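Local coordinates for protein TRAP dicarboxylate transporter, DctP subunit (Anaerococcus prevoti, PDB 4N91) that binds D-glucuronate in both anomeric forms and probably serves as the extracellular solute receptor of a TRAP-type transport system, at residues 179-191 against 302-314. Numbering follows the deposited sequence.
Sequences SPTNVRMMDLLGS and PFVDAVAPLTKEV
Knobs-into-holes packing joins helix 180-188 of the solute-binding fold to the kinked helix 301-317, with L188 and L310 as the interlocking knobs. The axes of the two helical segments approach to 8.6 Å, with 135° between their N-to-C directions, so the helices cross at a slant, midway between perpendicular and antiparallel. L188 drops among A306, V307, P309 and L310, its CD1 lying 3.7 Å from CB of L310. L310 answers by entering the hole formed by T181, R184, M185 and L188. With CG anti to the backbone N (chi1 -176°), its two methyls divide the work: CD1 presses on CG of R184 at 3.4 Å, while CD2 faces the carbonyl O of T181 and CB of M185.

Deeper in, CG1 of V307 is shared by CG of M185, a selenomethionine, and CG of L189, and CD2 of L189 also reaches CB of A306. Toward the solvent side, R184 and E313 form a side-on, two-pronged salt bridge, NE to OE1 at 3.0 Å and NH2 to OE2 at 2.8 Å, both nearly straight. The guanidinium and carboxylate planes are only 24° apart, and CD2 of L188 lies above one guanidinium face, displaced toward its rim. A leucine in place of R184 would probably leave the E313 carboxylate without its positive mate and free to turn. Where helix 180-188 ends, a water donates to the carbonyl oxygens of both L188 and A306, linking the two backbones. On its other side helix 180-188 packs on strands 173-176 and 192-195, so helix 301-317 packs on the outer face of the helix of a beta-alpha-beta unit.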
loop_
_atom_site.group_PDB
_atom_site.type_symbol
_atom_site.label_atom_id
_atom_site.label_comp_id
_atom_site.label_asym_id
_atom_site.label_seq_id
_atom_site.Cartn_x
_atom_site.Cartn_y
_atom_site.Cartn_z
ATOM N N SER A 179 10.300 -5.218 2.131
ATOM C CA SER A 179 9.377 -6.036 2.880
ATOM C C SER A 179 9.869 -7.481 2.934
ATOM O O SER A 179 9.884 -8.175 1.909
ATOM C CB SER A 179 8.035 -6.017 2.142
ATOM O OG SER A 179 7.156 -7.013 2.646
ATOM N N PRO A 180 10.297 -7.946 4.111
ATOM C CA PRO A 180 10.736 -9.355 4.188
ATOM C C PRO A 180 9.666 -10.354 3.756
ATOM O O PRO A 180 10.009 -11.386 3.176
ATOM C CB PRO A 180 11.141 -9.533 5.644
ATOM C CG PRO A 180 11.462 -8.112 6.128
ATOM C CD PRO A 180 10.537 -7.207 5.364
ATOM N N THR A 181 8.398 -10.031 3.961
ATOM C CA THR A 181 7.322 -10.914 3.513
ATOM C C THR A 181 7.357 -11.097 2.000
ATOM O O THR A 181 7.329 -12.226 1.487
ATOM C CB THR A 181 5.950 -10.366 3.957
ATOM O OG1 THR A 181 5.840 -10.522 5.364
ATOM C CG2 THR A 181 4.825 -11.102 3.249
ATOM N N ASN A 182 7.500 -9.990 1.273
ATOM C CA ASN A 182 7.553 -10.061 -0.173
ATOM C C ASN A 182 8.813 -10.721 -0.694
ATOM O O ASN A 182 8.783 -11.387 -1.726
ATOM C CB ASN A 182 7.332 -8.684 -0.799
ATOM C CG ASN A 182 5.869 -8.278 -0.738
ATOM O OD1 ASN A 182 5.410 -7.735 0.255
ATOM N ND2 ASN A 182 5.125 -8.592 -1.796
ATOM N N VAL A 183 9.932 -10.530 -0.015
ATOM C CA VAL A 183 11.132 -11.259 -0.409
ATOM C C VAL A 183 10.901 -12.776 -0.313
ATOM O O VAL A 183 11.224 -13.531 -1.231
ATOM C CB VAL A 183 12.318 -10.844 0.434
ATOM C CG1 VAL A 183 13.514 -11.766 0.178
ATOM C CG2 VAL A 183 12.667 -9.392 0.134
ATOM N N ARG A 184 10.338 -13.226 0.809
ATOM C CA ARG A 184 10.042 -14.637 0.989
ATOM C C ARG A 184 9.041 -15.141 -0.061
ATOM O O ARG A 184 9.169 -16.245 -0.565
ATOM C CB ARG A 184 9.521 -14.901 2.401
ATOM C CG ARG A 184 9.170 -16.336 2.679
ATOM C CD ARG A 184 10.350 -17.268 2.584
ATOM N NE ARG A 184 9.946 -18.613 2.995
ATOM C CZ ARG A 184 10.525 -19.733 2.581
ATOM N NH1 ARG A 184 11.565 -19.690 1.749
ATOM N NH2 ARG A 184 10.058 -20.904 3.002
HETATM N N MSE A 185 8.048 -14.326 -0.392
HETATM C CA MSE A 185 7.094 -14.702 -1.424
HETATM C C MSE A 185 7.817 -14.971 -2.747
HETATM O O MSE A 185 7.496 -15.940 -3.456
HETATM C CB MSE A 185 6.048 -13.601 -1.611
HETATM C CG MSE A 185 4.950 -13.996 -2.577
HETATM SE SE MSE A 185 3.713 -12.501 -2.903
HETATM C CE MSE A 185 4.871 -11.398 -4.044
HETATM N N MSE A 186 8.790 -14.126 -3.105
HETATM C CA MSE A 186 9.485 -14.332 -4.381
HETATM C C MSE A 186 10.312 -15.614 -4.320
HETATM O O MSE A 186 10.382 -16.342 -5.313
HETATM C CB MSE A 186 10.377 -13.162 -4.775
HETATM C CG MSE A 186 9.644 -11.845 -4.937
HETATM SE SE MSE A 186 8.053 -11.942 -6.106
HETATM C CE MSE A 186 8.785 -12.880 -7.593
ATOM N N ASP A 187 10.922 -15.889 -3.161
ATOM C CA ASP A 187 11.703 -17.107 -2.991
ATOM C C ASP A 187 10.833 -18.354 -3.211
ATOM O O ASP A 187 11.254 -19.299 -3.900
ATOM C CB ASP A 187 12.295 -17.180 -1.593
ATOM C CG ASP A 187 13.414 -16.204 -1.362
ATOM O OD1 ASP A 187 14.011 -15.687 -2.339
ATOM O OD2 ASP A 187 13.714 -15.980 -0.174
ATOM N N LEU A 188 9.629 -18.360 -2.636
ATOM C CA LEU A 188 8.706 -19.485 -2.780
ATOM C C LEU A 188 8.185 -19.649 -4.202
ATOM O O LEU A 188 7.820 -20.748 -4.622
ATOM C CB LEU A 188 7.523 -19.309 -1.833
ATOM C CG LEU A 188 7.837 -19.546 -0.365
ATOM C CD1 LEU A 188 6.733 -18.970 0.506
ATOM C CD2 LEU A 188 8.016 -21.050 -0.128
ATOM N N LEU A 189 8.135 -18.549 -4.942
ATOM C CA LEU A 189 7.803 -18.590 -6.365
ATOM C C LEU A 189 8.984 -19.006 -7.263
ATOM O O LEU A 189 8.867 -18.989 -8.496
ATOM C CB LEU A 189 7.290 -17.216 -6.805
ATOM C CG LEU A 189 5.929 -16.829 -6.233
ATOM C CD1 LEU A 189 5.601 -15.325 -6.447
ATOM C CD2 LEU A 189 4.854 -17.692 -6.894
ATOM N N GLY A 190 10.118 -19.364 -6.667
ATOM C CA GLY A 190 11.286 -19.797 -7.425
ATOM C C GLY A 190 12.024 -18.679 -8.136
ATOM O O GLY A 190 12.803 -18.913 -9.060
ATOM N N SER A 191 11.801 -17.455 -7.673
ATOM C CA SER A 191 12.305 -16.260 -8.329
ATOM C C SER A 191 13.294 -15.539 -7.408
ATOM O O SER A 191 13.805 -16.122 -6.428
ATOM C CB SER A 191 11.102 -15.393 -8.702
ATOM O OG SER A 191 11.452 -14.351 -9.579
ATOM N N PRO A 302 -2.037 -22.143 -9.035
ATOM C CA PRO A 302 -0.625 -22.482 -8.839
ATOM C C PRO A 302 0.148 -21.426 -8.029
ATOM O O PRO A 302 1.086 -21.777 -7.304
ATOM C CB PRO A 302 -0.096 -22.599 -10.262
ATOM C CG PRO A 302 -1.277 -23.006 -11.052
ATOM C CD PRO A 302 -2.429 -22.247 -10.448
ATOM N N PHE A 303 -0.246 -20.160 -8.130
ATOM C CA PHE A 303 0.396 -19.111 -7.333
ATOM C C PHE A 303 0.020 -19.310 -5.863
ATOM O O PHE A 303 0.873 -19.292 -4.983
ATOM C CB PHE A 303 -0.003 -17.717 -7.809
ATOM C CG PHE A 303 0.498 -17.374 -9.192
ATOM C CD1 PHE A 303 1.712 -16.722 -9.367
ATOM C CD2 PHE A 303 -0.244 -17.696 -10.307
ATOM C CE1 PHE A 303 2.184 -16.410 -10.619
ATOM C CE2 PHE A 303 0.218 -17.376 -11.589
ATOM C CZ PHE A 303 1.434 -16.723 -11.741
ATOM N N VAL A 304 -1.264 -19.539 -5.609
ATOM C CA VAL A 304 -1.761 -19.741 -4.246
ATOM C C VAL A 304 -0.992 -20.875 -3.596
ATOM O O VAL A 304 -0.491 -20.742 -2.492
ATOM C CB VAL A 304 -3.263 -20.065 -4.254
ATOM C CG1 VAL A 304 -3.746 -20.425 -2.858
ATOM C CG2 VAL A 304 -4.062 -18.880 -4.811
ATOM N N ASP A 305 -0.871 -21.992 -4.302
ATOM C CA ASP A 305 -0.237 -23.174 -3.732
ATOM C C ASP A 305 1.261 -22.947 -3.490
ATOM O O ASP A 305 1.810 -23.403 -2.472
ATOM C CB ASP A 305 -0.460 -24.381 -4.654
ATOM C CG ASP A 305 -1.923 -24.842 -4.679
ATOM O OD1 ASP A 305 -2.705 -24.452 -3.790
ATOM O OD2 ASP A 305 -2.293 -25.597 -5.593
ATOM N N ALA A 306 1.919 -22.212 -4.388
ATOM C CA ALA A 306 3.352 -21.955 -4.259
ATOM C C ALA A 306 3.665 -21.115 -3.031
ATOM O O ALA A 306 4.702 -21.306 -2.397
ATOM C CB ALA A 306 3.899 -21.251 -5.491
ATOM N N VAL A 307 2.811 -20.142 -2.726
ATOM C CA VAL A 307 3.100 -19.226 -1.625
ATOM C C VAL A 307 2.380 -19.547 -0.316
ATOM O O VAL A 307 2.606 -18.860 0.692
ATOM C CB VAL A 307 2.852 -17.748 -2.009
ATOM C CG1 VAL A 307 3.624 -17.400 -3.273
ATOM C CG2 VAL A 307 1.350 -17.456 -2.190
ATOM N N ALA A 308 1.556 -20.602 -0.309
ATOM C CA ALA A 308 0.841 -21.016 0.902
ATOM C C ALA A 308 1.749 -21.188 2.131
ATOM O O ALA A 308 1.374 -20.798 3.245
ATOM C CB ALA A 308 0.055 -22.294 0.636
ATOM N N PRO A 309 2.955 -21.753 1.945
ATOM C CA PRO A 309 3.829 -21.898 3.117
ATOM C C PRO A 309 4.139 -20.586 3.824
ATOM O O PRO A 309 4.403 -20.581 5.016
ATOM C CB PRO A 309 5.108 -22.494 2.532
ATOM C CG PRO A 309 4.658 -23.222 1.324
ATOM C CD PRO A 309 3.551 -22.369 0.747
ATOM N N LEU A 310 4.105 -19.474 3.106
ATOM C CA LEU A 310 4.388 -18.192 3.725
ATOM C C LEU A 310 3.382 -17.854 4.817
ATOM O O LEU A 310 3.749 -17.393 5.895
ATOM C CB LEU A 310 4.386 -17.095 2.664
ATOM C CG LEU A 310 4.760 -15.696 3.128
ATOM C CD1 LEU A 310 6.019 -15.730 3.908
ATOM C CD2 LEU A 310 4.926 -14.785 1.899
ATOM N N THR A 311 2.108 -18.081 4.538
ATOM C CA THR A 311 1.072 -17.821 5.529
ATOM C C THR A 311 1.241 -18.738 6.732
ATOM O O THR A 311 1.121 -18.297 7.882
ATOM C CB THR A 311 -0.313 -17.971 4.914
ATOM O OG1 THR A 311 -0.496 -16.941 3.932
ATOM C CG2 THR A 311 -1.416 -17.883 5.964
ATOM N N LYS A 312 1.512 -20.013 6.470
ATOM C CA LYS A 312 1.755 -20.968 7.548
ATOM C C LYS A 312 2.920 -20.514 8.423
ATOM O O LYS A 312 2.831 -20.557 9.645
ATOM C CB LYS A 312 2.019 -22.367 6.981
ATOM C CG LYS A 312 2.319 -23.431 8.040
ATOM C CD LYS A 312 2.638 -24.781 7.402
ATOM C CE LYS A 312 2.618 -25.919 8.425
ATOM N NZ LYS A 312 3.932 -26.105 9.102
ATOM N N GLU A 313 4.007 -20.070 7.788
ATOM C CA GLU A 313 5.222 -19.679 8.488
ATOM C C GLU A 313 4.994 -18.428 9.308
ATOM O O GLU A 313 5.442 -18.319 10.437
ATOM C CB GLU A 313 6.344 -19.390 7.471
ATOM C CG GLU A 313 6.914 -20.623 6.807
ATOM C CD GLU A 313 7.716 -20.316 5.538
ATOM O OE1 GLU A 313 8.089 -19.139 5.298
ATOM O OE2 GLU A 313 7.971 -21.272 4.767
ATOM N N VAL A 314 4.318 -17.461 8.712
ATOM C CA VAL A 314 4.123 -16.163 9.355
ATOM C C VAL A 314 3.228 -16.347 10.565
ATOM O O VAL A 314 3.511 -15.818 11.648
ATOM C CB VAL A 314 3.546 -15.130 8.378
ATOM C CG1 VAL A 314 2.989 -13.912 9.108
ATOM C CG2 VAL A 314 4.605 -14.717 7.362
HETATM O O HOH W 1 6.782 -22.820 -3.257
#